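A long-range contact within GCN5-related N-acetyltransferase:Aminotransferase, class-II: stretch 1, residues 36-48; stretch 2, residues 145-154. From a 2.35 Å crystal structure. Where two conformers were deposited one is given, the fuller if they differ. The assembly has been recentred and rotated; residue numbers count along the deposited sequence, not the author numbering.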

ATOM      1  N   ASP A  36      16.251  -2.192   0.863  1.00 39.61           N
ATOM      2  CA  ASP A  36      15.830  -3.416   1.521  1.00 39.13           C
ATOM      3  C   ASP A  36      15.608  -4.590   0.570  1.00 38.07           C
ATOM      4  O   ASP A  36      15.458  -5.725   1.019  1.00 37.56           O
ATOM      5  CB  ASP A  36      14.614  -3.172   2.407  1.00 39.18           C
ATOM      6  CG  ASP A  36      14.826  -2.028   3.365  1.00 41.36           C
ATOM      7  OD1 ASP A  36      15.328  -2.260   4.481  1.00 41.56           O
ATOM      8  OD2 ASP A  36      14.513  -0.877   2.982  1.00 45.74           O
ATOM      9  N   TYR A  37      15.594  -4.313  -0.727  1.00 37.12           N
ATOM     10  CA  TYR A  37      15.325  -5.352  -1.712  1.00 37.34           C
ATOM     11  C   TYR A  37      16.270  -5.221  -2.881  1.00 38.02           C
ATOM     12  O   TYR A  37      16.465  -4.120  -3.393  1.00 38.22           O
ATOM     13  CB  TYR A  37      13.841  -5.340  -2.179  1.00 36.10           C
ATOM     14  CG  TYR A  37      12.891  -5.614  -1.046  1.00 34.43           C
ATOM     15  CD1 TYR A  37      12.334  -4.567  -0.296  1.00 32.80           C
ATOM     16  CD2 TYR A  37      12.604  -6.922  -0.660  1.00 33.39           C
ATOM     17  CE1 TYR A  37      11.485  -4.829   0.790  1.00 31.86           C
ATOM     18  CE2 TYR A  37      11.768  -7.190   0.423  1.00 31.75           C
ATOM     19  CZ  TYR A  37      11.204  -6.148   1.133  1.00 33.09           C
ATOM     20  OH  TYR A  37      10.379  -6.443   2.191  1.00 33.69           O
ATOM     21  N   SER A  38      16.855  -6.343  -3.304  1.00 38.70           N
ATOM     22  CA  SER A  38      17.753  -6.330  -4.458  1.00 39.36           C
ATOM     23  C   SER A  38      16.980  -6.260  -5.775  1.00 39.71           C
ATOM     24  O   SER A  38      15.803  -6.571  -5.823  1.00 39.94           O
ATOM     25  CB  SER A  38      18.774  -7.486  -4.413  1.00 39.27           C
ATOM     26  OG  SER A  38      18.179  -8.778  -4.453  1.00 40.57           O
ATOM     27  N   GLU A  39      17.689  -5.811  -6.806  0.50 40.10           N
ATOM     28  CA  GLU A  39      17.237  -5.697  -8.190  0.50 40.24           C
ATOM     29  C   GLU A  39      16.197  -6.740  -8.667  0.50 40.47           C
ATOM     30  O   GLU A  39      15.169  -6.389  -9.265  0.50 40.74           O
ATOM     31  CB  GLU A  39      18.477  -5.700  -9.102  0.50 40.20           C
ATOM     32  CG  GLU A  39      19.559  -6.767  -8.746  0.50 39.55           C
ATOM     33  CD  GLU A  39      20.709  -6.284  -7.817  0.50 38.94           C
ATOM     34  OE1 GLU A  39      20.493  -5.487  -6.863  0.50 36.22           O
ATOM     35  OE2 GLU A  39      21.848  -6.755  -8.043  0.50 37.44           O
ATOM     36  N   GLU A  40      16.471  -8.009  -8.390  1.00 40.29           N
ATOM     37  CA  GLU A  40      15.649  -9.126  -8.826  1.00 40.18           C
ATOM     38  C   GLU A  40      14.376  -9.291  -7.994  1.00 39.54           C
ATOM     39  O   GLU A  40      13.332  -9.689  -8.515  1.00 38.72           O
ATOM     40  CB  GLU A  40      16.458 -10.416  -8.773  1.00 40.81           C
ATOM     41  CG  GLU A  40      17.366 -10.660  -9.955  1.00 43.44           C
ATOM     42  CD  GLU A  40      17.826 -12.123 -10.025  1.00 47.46           C
ATOM     43  OE1 GLU A  40      16.966 -13.026  -9.896  1.00 47.54           O
ATOM     44  OE2 GLU A  40      19.041 -12.367 -10.205  1.00 48.38           O
ATOM     45  N   GLN A  41      14.491  -9.027  -6.694  1.00 38.94           N
ATOM     46  CA  GLN A  41      13.350  -8.999  -5.793  1.00 38.67           C
ATOM     47  C   GLN A  41      12.344  -7.926  -6.226  1.00 39.46           C
ATOM     48  O   GLN A  41      11.143  -8.198  -6.344  1.00 39.47           O
ATOM     49  CB  GLN A  41      13.810  -8.744  -4.368  1.00 38.31           C
ATOM     50  CG  GLN A  41      14.560  -9.914  -3.753  1.00 35.99           C
ATOM     51  CD  GLN A  41      15.021  -9.616  -2.359  1.00 33.82           C
ATOM     52  OE1 GLN A  41      15.740  -8.644  -2.121  1.00 32.21           O
ATOM     53  NE2 GLN A  41      14.605 -10.447  -1.416  1.00 32.38           N
ATOM     54  N   GLN A  42      12.848  -6.720  -6.493  1.00 39.77           N
ATOM     55  CA  GLN A  42      12.023  -5.600  -6.970  1.00 39.18           C
ATOM     56  C   GLN A  42      11.316  -5.912  -8.284  1.00 38.82           C
ATOM     57  O   GLN A  42      10.179  -5.493  -8.486  1.00 39.41           O
ATOM     58  CB  GLN A  42      12.873  -4.338  -7.141  1.00 39.17           C
ATOM     59  CG  GLN A  42      13.513  -3.812  -5.866  1.00 39.05           C
ATOM     60  CD  GLN A  42      14.476  -2.670  -6.145  1.00 39.52           C
ATOM     61  OE1 GLN A  42      15.269  -2.728  -7.083  1.00 40.66           O
ATOM     62  NE2 GLN A  42      14.412  -1.630  -5.329  1.00 39.87           N
ATOM     63  N   GLU A  43      11.990  -6.651  -9.161  0.50 38.47           N
ATOM     64  CA  GLU A  43      11.441  -7.013 -10.465  0.50 38.37           C
ATOM     65  C   GLU A  43      10.296  -8.014 -10.350  0.50 37.79           C
ATOM     66  O   GLU A  43       9.308  -7.904 -11.069  0.50 37.95           O
ATOM     67  CB  GLU A  43      12.543  -7.550 -11.399  0.50 38.39           C
ATOM     68  CG  GLU A  43      13.474  -6.462 -11.954  0.50 39.10           C
ATOM     69  CD  GLU A  43      14.827  -6.983 -12.468  0.50 39.32           C
ATOM     70  OE1 GLU A  43      15.056  -8.219 -12.514  0.50 39.28           O
ATOM     71  OE2 GLU A  43      15.670  -6.130 -12.826  0.50 40.19           O
ATOM     72  N   ALA A  44      10.438  -8.988  -9.453  1.00 37.28           N
ATOM     73  CA  ALA A  44       9.392  -9.978  -9.201  1.00 36.60           C
ATOM     74  C   ALA A  44       8.172  -9.352  -8.523  1.00 36.01           C
ATOM     75  O   ALA A  44       7.046  -9.606  -8.915  1.00 35.33           O
ATOM     76  CB  ALA A  44       9.929 -11.111  -8.364  1.00 36.42           C
ATOM     77  N   TRP A  45       8.425  -8.545  -7.497  1.00 35.84           N
ATOM     78  CA  TRP A  45       7.392  -7.770  -6.811  1.00 35.79           C
ATOM     79  C   TRP A  45       6.582  -6.929  -7.822  1.00 36.09           C
ATOM     80  O   TRP A  45       5.369  -7.089  -7.894  1.00 36.13           O
ATOM     81  CB  TRP A  45       8.053  -6.887  -5.757  1.00 35.12           C
ATOM     82  CG  TRP A  45       7.152  -6.156  -4.827  1.00 34.47           C
ATOM     83  CD1 TRP A  45       5.769  -6.074  -4.866  1.00 34.33           C
ATOM     84  CD2 TRP A  45       7.568  -5.346  -3.733  1.00 32.78           C
ATOM     85  NE1 TRP A  45       5.315  -5.274  -3.841  1.00 32.13           N
ATOM     86  CE2 TRP A  45       6.399  -4.810  -3.133  1.00 32.96           C
ATOM     87  CE3 TRP A  45       8.819  -5.028  -3.186  1.00 31.55           C
ATOM     88  CZ2 TRP A  45       6.452  -3.962  -2.009  1.00 33.54           C
ATOM     89  CZ3 TRP A  45       8.868  -4.186  -2.073  1.00 32.81           C
ATOM     90  CH2 TRP A  45       7.690  -3.660  -1.503  1.00 33.89           C
ATOM     91  N   ALA A  46       7.253  -6.066  -8.598  1.00 36.16           N
ATOM     92  CA  ALA A  46       6.599  -5.233  -9.613  1.00 36.60           C
ATOM     93  C   ALA A  46       5.901  -6.014 -10.718  1.00 37.30           C
ATOM     94  O   ALA A  46       4.943  -5.526 -11.315  1.00 37.50           O
ATOM     95  CB  ALA A  46       7.593  -4.291 -10.242  1.00 36.63           C
ATOM     96  N   SER A  47       6.386  -7.217 -11.006  1.00 37.77           N
ATOM     97  CA  SER A  47       5.897  -7.967 -12.145  1.00 38.30           C
ATOM     98  C   SER A  47       4.443  -8.353 -11.924  1.00 38.33           C
ATOM     99  O   SER A  47       3.810  -8.878 -12.827  1.00 38.75           O
ATOM    100  CB  SER A  47       6.771  -9.217 -12.430  1.00 38.63           C
ATOM    101  OG  SER A  47       6.382 -10.329 -11.613  1.00 39.29           O
ATOM    102  N   ALA A  48       3.914  -8.100 -10.727  1.00 38.31           N
ATOM    103  CA  ALA A  48       2.512  -8.410 -10.450  1.00 38.65           C
ATOM    104  C   ALA A  48       1.551  -7.563 -11.299  1.00 39.11           C
ATOM    105  O   ALA A  48       0.438  -7.997 -11.618  1.00 39.65           O
ATOM    106  CB  ALA A  48       2.210  -8.274  -8.970  1.00 38.68           C
ATOM    107  N   SER A 145       6.833 -15.891  -1.441  1.00 39.45           N
ATOM    108  CA  SER A 145       7.319 -16.296  -2.748  1.00 39.90           C
ATOM    109  C   SER A 145       6.492 -15.571  -3.811  1.00 40.19           C
ATOM    110  O   SER A 145       5.282 -15.742  -3.872  1.00 40.14           O
ATOM    111  CB  SER A 145       7.232 -17.819  -2.908  1.00 39.73           C
ATOM    112  OG  SER A 145       7.719 -18.225  -4.179  1.00 40.10           O
ATOM    113  N   ILE A 146       7.153 -14.734  -4.610  1.00 40.46           N
ATOM    114  CA  ILE A 146       6.503 -13.952  -5.654  1.00 41.00           C
ATOM    115  C   ILE A 146       7.293 -14.161  -6.920  1.00 41.10           C
ATOM    116  O   ILE A 146       8.485 -13.852  -6.955  1.00 41.07           O
ATOM    117  CB  ILE A 146       6.509 -12.411  -5.383  1.00 40.94           C
ATOM    118  CG1 ILE A 146       5.808 -12.055  -4.079  1.00 41.78           C
ATOM    119  CG2 ILE A 146       5.847 -11.650  -6.560  1.00 41.54           C
ATOM    120  CD1 ILE A 146       5.952 -10.573  -3.682  1.00 41.51           C
ATOM    121  N   ASN A 147       6.633 -14.665  -7.961  1.00 41.44           N
ATOM    122  CA  ASN A 147       7.259 -14.843  -9.270  1.00 41.69           C
ATOM    123  C   ASN A 147       8.652 -15.473  -9.199  1.00 41.32           C
ATOM    124  O   ASN A 147       9.600 -15.016  -9.858  1.00 41.57           O
ATOM    125  CB  ASN A 147       7.315 -13.511 -10.020  1.00 42.08           C
ATOM    126  CG  ASN A 147       7.275 -13.700 -11.511  1.00 44.30           C
ATOM    127  OD1 ASN A 147       6.835 -14.745 -11.995  1.00 47.75           O
ATOM    128  ND2 ASN A 147       7.732 -12.699 -12.258  1.00 46.11           N
ATOM    129  N   GLY A 148       8.771 -16.508  -8.371  1.00 40.79           N
ATOM    130  CA  GLY A 148      10.014 -17.257  -8.230  1.00 40.02           C
ATOM    131  C   GLY A 148      11.097 -16.602  -7.389  1.00 39.12           C
ATOM    132  O   GLY A 148      12.228 -17.085  -7.357  1.00 39.10           O
ATOM    133  N   GLU A 149      10.765 -15.499  -6.720  1.00 38.13           N
ATOM    134  CA  GLU A 149      11.688 -14.839  -5.801  1.00 37.43           C
ATOM    135  C   GLU A 149      11.170 -14.943  -4.383  1.00 36.96           C
ATOM    136  O   GLU A 149       9.965 -15.034  -4.184  1.00 37.37           O
ATOM    137  CB  GLU A 149      11.859 -13.362  -6.160  1.00 37.22           C
ATOM    138  CG  GLU A 149      12.683 -13.120  -7.403  1.00 37.17           C
ATOM    139  CD  GLU A 149      14.164 -13.073  -7.104  1.00 37.60           C
ATOM    140  OE1 GLU A 149      14.924 -13.677  -7.864  1.00 36.56           O
ATOM    141  OE2 GLU A 149      14.572 -12.441  -6.105  1.00 39.12           O
ATOM    142  N   TRP A 150      12.080 -14.918  -3.411  1.00 35.91           N
ATOM    143  CA  TRP A 150      11.713 -14.808  -2.015  1.00 35.69           C
ATOM    144  C   TRP A 150      11.970 -13.375  -1.505  1.00 35.97           C
ATOM    145  O   TRP A 150      13.029 -12.779  -1.771  1.00 36.06           O
ATOM    146  CB  TRP A 150      12.454 -15.841  -1.153  1.00 35.19           C
ATOM    147  CG  TRP A 150      12.057 -17.316  -1.391  1.00 35.93           C
ATOM    148  CD1 TRP A 150      11.016 -17.795  -2.160  1.00 35.85           C
ATOM    149  CD2 TRP A 150      12.685 -18.473  -0.815  1.00 35.72           C
ATOM    150  NE1 TRP A 150      10.980 -19.178  -2.111  1.00 35.81           N
ATOM    151  CE2 TRP A 150      11.990 -19.616  -1.293  1.00 36.32           C
ATOM    152  CE3 TRP A 150      13.781 -18.657   0.040  1.00 34.50           C
ATOM    153  CZ2 TRP A 150      12.356 -20.926  -0.931  1.00 34.94           C
ATOM    154  CZ3 TRP A 150      14.139 -19.964   0.396  1.00 35.85           C
ATOM    155  CH2 TRP A 150      13.424 -21.076  -0.091  1.00 34.20           C
ATOM    156  N   LEU A 151      10.993 -12.834  -0.777  1.00 35.43           N
ATOM    157  CA  LEU A 151      11.049 -11.471  -0.267  1.00 35.15           C
ATOM    158  C   LEU A 151      10.595 -11.514   1.171  1.00 35.22           C
ATOM    159  O   LEU A 151       9.579 -12.144   1.476  1.00 35.56           O
ATOM    160  CB  LEU A 151      10.128 -10.546  -1.076  1.00 34.39           C
ATOM    161  CG  LEU A 151      10.601  -9.878  -2.362  1.00 33.75           C
ATOM    162  CD1 LEU A 151      10.550 -10.807  -3.568  1.00 34.27           C
ATOM    163  CD2 LEU A 151       9.739  -8.683  -2.648  1.00 31.25           C
ATOM    164  N   ALA A 152      11.345 -10.866   2.059  1.00 35.25           N
ATOM    165  CA  ALA A 152      10.964 -10.793   3.469  1.00 35.42           C
ATOM    166  C   ALA A 152       9.879  -9.735   3.671  1.00 36.12           C
ATOM    167  O   ALA A 152       9.785  -8.775   2.895  1.00 35.99           O
ATOM    168  CB  ALA A 152      12.157 -10.487   4.335  1.00 34.70           C
ATOM    169  N   ASN A 153       9.046  -9.948   4.690  1.00 36.62           N
ATOM    170  CA  ASN A 153       8.175  -8.915   5.230  1.00 37.45           C
ATOM    171  C   ASN A 153       7.814  -9.258   6.656  1.00 38.18           C
ATOM    172  O   ASN A 153       8.263 -10.269   7.176  1.00 38.72           O
ATOM    173  CB  ASN A 153       6.928  -8.638   4.356  1.00 37.39           C
ATOM    174  CG  ASN A 153       5.992  -9.825   4.249  1.00 36.15           C
ATOM    175  OD1 ASN A 153       5.657 -10.471   5.242  1.00 34.88           O
ATOM    176  ND2 ASN A 153       5.549 -10.099   3.034  1.00 34.38           N
ATOM    177  N   THR A 154       7.036  -8.398   7.297  1.00 38.99           N
ATOM    178  CA  THR A 154       6.658  -8.588   8.682  1.00 39.54           C
ATOM    179  C   THR A 154       5.159  -8.359   8.821  1.00 40.18           C
ATOM    180  O   THR A 154       4.622  -7.329   8.372  1.00 40.22           O
ATOM    181  CB  THR A 154       7.417  -7.609   9.612  1.00 39.22           C
ATOM    182  OG1 THR A 154       8.788  -7.555   9.227  1.00 40.10           O
ATOM    183  CG2 THR A 154       7.352  -8.050  11.064  1.00 38.94           C
TER
HETATM  184  O   HOH W   1      13.958 -10.078   1.042  1.00 35.20           O

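A helix containing residues 40-45 lies across a β-hairpin whose strands, 145-146 and 149-154, are joined by a type I' turn from Ile146 to Glu149. The axes of the helix and of strand 149-154 run almost perpendicular (97°) and approach to 8.3 Å, and the contact buries 550 Å² in all.

Tyr37, just ahead of the helix, reaches furthest along the strand. Its hydroxyl donates a short hydrogen bond to the backbone carbonyl of Ala152 (OH to O, 2.5 Å), which lies near the plane of the ring, while Tyr37 CD2 packs 3.9 Å from Leu151 CD2. Glu40 makes a less comfortable approach: its OE1 lies 3.0 Å from OE1 of Glu149, two acceptors on like-charged carboxylates, so the approach is not a hydrogen bond.

Gln41 divides its amide between the two stretches. Its OE1 accepts a hydrogen bond from Ser38 N (2.8 Å), and its NE2 donates to the carbonyl O of Trp150 (2.8 Å) with nearly linear geometry. The same NE2 also donates to a water (2.6 Å to its oxygen) that accepts from Ala152 N (2.9 Å), extending the link to the strand backbone.

Ala44 points toward the hairpin, and its CA lies 5.3 Å from Asn147 CA. Ala44 CB rests 3.5 Å from Glu149 CG and 3.9 Å from Asn147 CB, and Ala44 O lies 3.3 Å from Ile146 CG2. On Trp45, CE3 sits 3.8 Å from Leu151 CD2, the methyl that also meets Tyr37, so Leu151 joins both aromatic residues in a buried apolar cluster. Farther along, Ser47 OG donates to Ala44 O (2.9 Å) and comes within 2.8 Å of Asn147 ND2 at the turn.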